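PDB 1NJH: protein yojF, which is of unknown function and belongs to the DUF1806 family, forming a two-chain assembly of largely antiparallel beta-sheet subunits. Local coordinates for residues 19-33 against 105-117. Numbering follows the deposited sequence.
Sequences YADRPVYIHLETTTG and KLAISLQISEKPF
Strands 24-32 and 106-113 pair antiparallel, with Tyr25, His27, Glu29 and Thr31 opposite Ser113, Gln111, Ser109 and Ala107 in hydrogen-bonded pairs. The bond from Tyr25 N to Ser113 O is 2.7 Å long and almost straight. In the non-hydrogen-bonded pairs between them, CA-H groups point at carbonyls, as Leu110 CA does to His27 O at 3.3 Å.

Beyond the end of strand 106-113 the chain folds back over Tyr25. Pro116 CG lies over one face of the Tyr25 ring, 3.7 Å from its centroid, in a CH-pi contact. Tyr25 CG stands anti to the carbonyl carbon (chi1 -70°), which sets the ring against the proline. A serine at Tyr25 would probably leave Pro116 without its ring face and open a gap against residues 115-116. Phe117 turns one ring face to His27 CB. On the other side of the sheet, Ile112 CG2 sits over the Tyr19 ring and touches Val24 CG2 at 3.9 Å. Leu110 CD1 meets Ile26 CG2 and Leu28 CD1.

Arg22 NE and Glu114 OE1, 3.4 Å apart, form a salt bridge whose hydrogen bond is weak and bent; the guanidinium and carboxylate planes are 71° apart. A water donates to Glu114 OE1 and is held weakly by Arg22 NE. Arg22 NH1 is hydrogen-bonded to Arg18 O, and Glu114 OE2 to Asn93 ND2.

Ile26, Leu28 and Ile108 pack on strand 78-89, while Leu28 also meets Tyr49 of the second subunit. The two are neighbouring strands of one antiparallel sheet, each paired along its other edge: 24-32 with 45-63, 106-113 with 95-101.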
loop_
_atom_site.group_PDB
_atom_site.type_symbol
_atom_site.label_atom_id
_atom_site.label_comp_id
_atom_site.label_asym_id
_atom_site.label_seq_id
_atom_site.Cartn_x
_atom_site.Cartn_y
_atom_site.Cartn_z
ATOM N N TYR A 19 5.942 4.939 17.883
ATOM C CA TYR A 19 4.724 5.424 17.232
ATOM C C TYR A 19 3.493 4.556 17.465
ATOM O O TYR A 19 2.424 4.856 16.940
ATOM C CB TYR A 19 4.923 5.534 15.713
ATOM C CG TYR A 19 6.064 6.412 15.277
ATOM C CD1 TYR A 19 5.937 7.799 15.243
ATOM C CD2 TYR A 19 7.282 5.851 14.901
ATOM C CE1 TYR A 19 7.008 8.607 14.840
ATOM C CE2 TYR A 19 8.349 6.643 14.504
ATOM C CZ TYR A 19 8.208 8.017 14.477
ATOM O OH TYR A 19 9.288 8.787 14.108
ATOM N N ALA A 20 3.633 3.478 18.233
ATOM C CA ALA A 20 2.492 2.604 18.495
ATOM C C ALA A 20 1.474 3.237 19.444
ATOM O O ALA A 20 1.834 4.024 20.319
ATOM C CB ALA A 20 2.976 1.274 19.074
ATOM N N ASP A 21 0.204 2.905 19.231
ATOM C CA ASP A 21 -0.921 3.339 20.053
ATOM C C ASP A 21 -1.450 4.755 19.928
ATOM O O ASP A 21 -2.275 5.193 20.733
ATOM C CB ASP A 21 -0.631 3.000 21.519
ATOM C CG ASP A 21 -0.390 1.516 21.716
ATOM O OD1 ASP A 21 -1.193 0.727 21.183
ATOM O OD2 ASP A 21 0.594 1.139 22.389
ATOM N N ARG A 22 -0.980 5.473 18.922
ATOM C CA ARG A 22 -1.480 6.816 18.675
ATOM C C ARG A 22 -1.574 6.968 17.164
ATOM O O ARG A 22 -0.847 6.304 16.419
ATOM C CB ARG A 22 -0.557 7.879 19.272
ATOM C CG ARG A 22 0.810 8.014 18.633
ATOM C CD ARG A 22 1.382 9.384 18.981
ATOM N NE ARG A 22 2.778 9.530 18.594
ATOM C CZ ARG A 22 3.765 8.806 19.107
ATOM N NH1 ARG A 22 3.497 7.888 20.026
ATOM N NH2 ARG A 22 5.015 8.998 18.703
ATOM N N PRO A 23 -2.482 7.831 16.691
ATOM C CA PRO A 23 -2.667 8.055 15.254
ATOM C C PRO A 23 -1.407 8.550 14.564
ATOM O O PRO A 23 -0.774 9.494 15.028
ATOM C CB PRO A 23 -3.782 9.099 15.211
ATOM C CG PRO A 23 -4.564 8.816 16.467
ATOM C CD PRO A 23 -3.465 8.603 17.471
ATOM N N VAL A 24 -1.035 7.901 13.465
ATOM C CA VAL A 24 0.130 8.322 12.701
ATOM C C VAL A 24 -0.215 8.276 11.225
ATOM O O VAL A 24 -1.244 7.727 10.837
ATOM C CB VAL A 24 1.372 7.432 12.976
ATOM C CG1 VAL A 24 1.811 7.620 14.421
ATOM C CG2 VAL A 24 1.067 5.962 12.672
ATOM N N TYR A 25 0.620 8.908 10.413
ATOM C CA TYR A 25 0.401 8.912 8.979
ATOM C C TYR A 25 1.409 7.973 8.348
ATOM O O TYR A 25 2.568 7.924 8.759
ATOM C CB TYR A 25 0.592 10.319 8.416
ATOM C CG TYR A 25 -0.509 11.261 8.830
ATOM C CD1 TYR A 25 -0.438 11.955 10.038
ATOM C CD2 TYR A 25 -1.636 11.434 8.032
ATOM C CE1 TYR A 25 -1.462 12.803 10.436
ATOM C CE2 TYR A 25 -2.670 12.276 8.425
ATOM C CZ TYR A 25 -2.572 12.957 9.627
ATOM O OH TYR A 25 -3.581 13.807 10.017
ATOM N N ILE A 26 0.976 7.248 7.328
ATOM C CA ILE A 26 1.850 6.315 6.659
ATOM C C ILE A 26 1.984 6.556 5.148
ATOM O O ILE A 26 1.020 6.954 4.469
ATOM C CB ILE A 26 1.337 4.854 6.910
ATOM C CG1 ILE A 26 1.529 4.511 8.398
ATOM C CG2 ILE A 26 2.047 3.855 5.986
ATOM C CD1 ILE A 26 1.302 3.091 8.754
ATOM N N HIS A 27 3.201 6.368 4.653
ATOM C CA HIS A 27 3.463 6.427 3.231
ATOM C C HIS A 27 4.010 5.028 2.918
ATOM O O HIS A 27 4.975 4.588 3.553
ATOM C CB HIS A 27 4.522 7.467 2.861
ATOM C CG HIS A 27 4.742 7.563 1.385
ATOM N ND1 HIS A 27 5.686 6.811 0.716
ATOM C CD2 HIS A 27 4.065 8.247 0.435
ATOM C CE1 HIS A 27 5.577 7.032 -0.584
ATOM N NE2 HIS A 27 4.601 7.898 -0.780
ATOM N N LEU A 28 3.394 4.324 1.967
ATOM C CA LEU A 28 3.833 2.984 1.573
ATOM C C LEU A 28 3.774 2.971 0.068
ATOM O O LEU A 28 2.710 3.169 -0.517
ATOM C CB LEU A 28 2.904 1.916 2.141
ATOM C CG LEU A 28 3.246 0.477 1.730
ATOM C CD1 LEU A 28 4.631 0.091 2.238
ATOM C CD2 LEU A 28 2.176 -0.464 2.270
ATOM N N GLU A 29 4.915 2.728 -0.556
ATOM C CA GLU A 29 4.997 2.776 -2.008
ATOM C C GLU A 29 5.955 1.727 -2.574
ATOM O O GLU A 29 6.976 1.402 -1.958
ATOM C CB GLU A 29 5.457 4.196 -2.398
ATOM C CG GLU A 29 5.875 4.397 -3.861
ATOM C CD GLU A 29 6.286 5.843 -4.173
ATOM O OE1 GLU A 29 6.694 6.582 -3.248
ATOM O OE2 GLU A 29 6.215 6.246 -5.360
ATOM N N THR A 30 5.605 1.200 -3.743
ATOM C CA THR A 30 6.439 0.221 -4.442
ATOM C C THR A 30 6.594 0.721 -5.873
ATOM O O THR A 30 5.631 1.157 -6.497
ATOM C CB THR A 30 5.817 -1.217 -4.460
ATOM O OG1 THR A 30 4.487 -1.184 -4.986
ATOM C CG2 THR A 30 5.774 -1.782 -3.067
ATOM N N THR A 31 7.815 0.652 -6.383
ATOM C CA THR A 31 8.109 1.118 -7.736
ATOM C C THR A 31 8.915 0.062 -8.485
ATOM O O THR A 31 9.491 -0.832 -7.870
ATOM C CB THR A 31 8.932 2.409 -7.690
ATOM O OG1 THR A 31 10.105 2.185 -6.898
ATOM C CG2 THR A 31 8.124 3.542 -7.073
ATOM N N THR A 32 8.953 0.172 -9.811
ATOM C CA THR A 32 9.700 -0.777 -10.636
ATOM C C THR A 32 10.301 -0.095 -11.859
ATOM O O THR A 32 10.083 1.094 -12.091
ATOM C CB THR A 32 8.808 -1.928 -11.137
ATOM O OG1 THR A 32 7.807 -1.411 -12.021
ATOM C CG2 THR A 32 8.139 -2.624 -9.968
ATOM N N GLY A 33 11.054 -0.861 -12.642
ATOM C CA GLY A 33 11.673 -0.319 -13.839
ATOM C C GLY A 33 11.172 -0.994 -15.101
ATOM O O GLY A 33 10.093 -1.590 -15.118
ATOM N N LYS A 105 15.086 -4.804 -10.056
ATOM C CA LYS A 105 14.531 -3.502 -10.401
ATOM C C LYS A 105 13.237 -3.295 -9.619
ATOM O O LYS A 105 12.187 -3.009 -10.195
ATOM C CB LYS A 105 14.243 -3.423 -11.904
ATOM C CG LYS A 105 15.471 -3.230 -12.780
ATOM C CD LYS A 105 15.983 -1.799 -12.687
ATOM C CE LYS A 105 17.083 -1.533 -13.707
ATOM N NZ LYS A 105 17.485 -0.093 -13.744
ATOM N N LEU A 106 13.316 -3.458 -8.304
ATOM C CA LEU A 106 12.151 -3.280 -7.450
ATOM C C LEU A 106 12.556 -2.391 -6.284
ATOM O O LEU A 106 13.641 -2.540 -5.729
ATOM C CB LEU A 106 11.671 -4.630 -6.923
ATOM C CG LEU A 106 10.163 -4.835 -6.732
ATOM C CD1 LEU A 106 9.961 -6.080 -5.878
ATOM C CD2 LEU A 106 9.519 -3.631 -6.064
ATOM N N ALA A 107 11.691 -1.456 -5.921
ATOM C CA ALA A 107 11.989 -0.572 -4.812
ATOM C C ALA A 107 10.780 -0.456 -3.911
ATOM O O ALA A 107 9.627 -0.581 -4.359
ATOM C CB ALA A 107 12.390 0.812 -5.320
ATOM N N ILE A 108 11.050 -0.215 -2.637
ATOM C CA ILE A 108 9.984 -0.080 -1.668
ATOM C C ILE A 108 10.315 0.981 -0.645
ATOM O O ILE A 108 11.480 1.221 -0.319
ATOM C CB ILE A 108 9.712 -1.415 -0.958
ATOM C CG1 ILE A 108 8.554 -1.244 0.027
ATOM C CG2 ILE A 108 10.989 -1.902 -0.260
ATOM C CD1 ILE A 108 7.926 -2.537 0.443
ATOM N N SER A 109 9.268 1.623 -0.142
ATOM C CA SER A 109 9.409 2.674 0.845
ATOM C C SER A 109 8.265 2.597 1.841
ATOM O O SER A 109 7.113 2.445 1.442
ATOM C CB SER A 109 9.401 4.044 0.145
ATOM O OG SER A 109 9.307 5.103 1.079
ATOM N N LEU A 110 8.601 2.650 3.133
ATOM C CA LEU A 110 7.601 2.662 4.207
ATOM C C LEU A 110 8.062 3.777 5.128
ATOM O O LEU A 110 9.199 3.757 5.622
ATOM C CB LEU A 110 7.537 1.330 4.976
ATOM C CG LEU A 110 6.572 1.354 6.182
ATOM C CD1 LEU A 110 5.128 1.610 5.742
ATOM C CD2 LEU A 110 6.671 0.013 6.951
ATOM N N GLN A 111 7.199 4.771 5.326
ATOM C CA GLN A 111 7.515 5.920 6.168
ATOM C C GLN A 111 6.369 6.167 7.160
ATOM O O GLN A 111 5.195 6.041 6.806
ATOM C CB GLN A 111 7.716 7.160 5.290
ATOM C CG GLN A 111 8.624 6.957 4.069
ATOM C CD GLN A 111 8.897 8.275 3.354
ATOM O OE1 GLN A 111 8.064 9.174 3.373
ATOM N NE2 GLN A 111 10.056 8.388 2.725
ATOM N N ILE A 112 6.722 6.540 8.390
ATOM C CA ILE A 112 5.761 6.780 9.462
ATOM C C ILE A 112 6.028 8.151 10.077
ATOM O O ILE A 112 7.171 8.464 10.396
ATOM C CB ILE A 112 5.914 5.685 10.561
ATOM C CG1 ILE A 112 5.791 4.300 9.913
ATOM C CG2 ILE A 112 4.883 5.895 11.662
ATOM C CD1 ILE A 112 6.050 3.115 10.827
ATOM N N SER A 113 4.968 8.934 10.263
ATOM C CA SER A 113 5.077 10.282 10.823
ATOM C C SER A 113 3.859 10.646 11.659
ATOM O O SER A 113 2.759 10.154 11.418
ATOM C CB SER A 113 5.228 11.294 9.682
ATOM O OG SER A 113 5.354 12.628 10.172
ATOM N N GLU A 114 4.054 11.515 12.648
ATOM C CA GLU A 114 2.957 11.958 13.486
ATOM C C GLU A 114 2.147 13.016 12.731
ATOM O O GLU A 114 1.006 13.310 13.080
ATOM C CB GLU A 114 3.498 12.540 14.791
ATOM C CG GLU A 114 4.435 11.599 15.527
ATOM C CD GLU A 114 5.042 12.224 16.768
ATOM O OE1 GLU A 114 4.289 12.498 17.725
ATOM O OE2 GLU A 114 6.274 12.445 16.782
ATOM N N LYS A 115 2.738 13.576 11.681
ATOM C CA LYS A 115 2.060 14.591 10.886
ATOM C C LYS A 115 2.010 14.178 9.420
ATOM O O LYS A 115 2.809 13.364 8.980
ATOM C CB LYS A 115 2.796 15.926 10.994
ATOM C CG LYS A 115 2.782 16.539 12.375
ATOM C CD LYS A 115 3.608 17.810 12.377
ATOM C CE LYS A 115 3.712 18.410 13.764
ATOM N NZ LYS A 115 4.614 19.596 13.740
ATOM N N PRO A 116 1.069 14.743 8.645
ATOM C CA PRO A 116 0.943 14.415 7.223
ATOM C C PRO A 116 2.237 14.646 6.448
ATOM O O PRO A 116 3.003 15.582 6.729
ATOM C CB PRO A 116 -0.159 15.369 6.743
ATOM C CG PRO A 116 -1.006 15.535 7.950
ATOM C CD PRO A 116 0.015 15.690 9.051
ATOM N N PHE A 117 2.481 13.801 5.457
ATOM C CA PHE A 117 3.653 13.970 4.612
ATOM C C PHE A 117 3.283 14.983 3.529
ATOM O O PHE A 117 2.212 14.885 2.937
ATOM C CB PHE A 117 4.005 12.655 3.923
ATOM C CG PHE A 117 4.636 11.647 4.825
ATOM C CD1 PHE A 117 6.000 11.692 5.079
ATOM C CD2 PHE A 117 3.861 10.671 5.451
ATOM C CE1 PHE A 117 6.594 10.772 5.953
ATOM C CE2 PHE A 117 4.442 9.748 6.321
ATOM C CZ PHE A 117 5.801 9.798 6.573
HETATM O O HOH W 1 1.791 12.242 17.766
HETATM O O HOH W 2 -0.867 12.155 14.363
#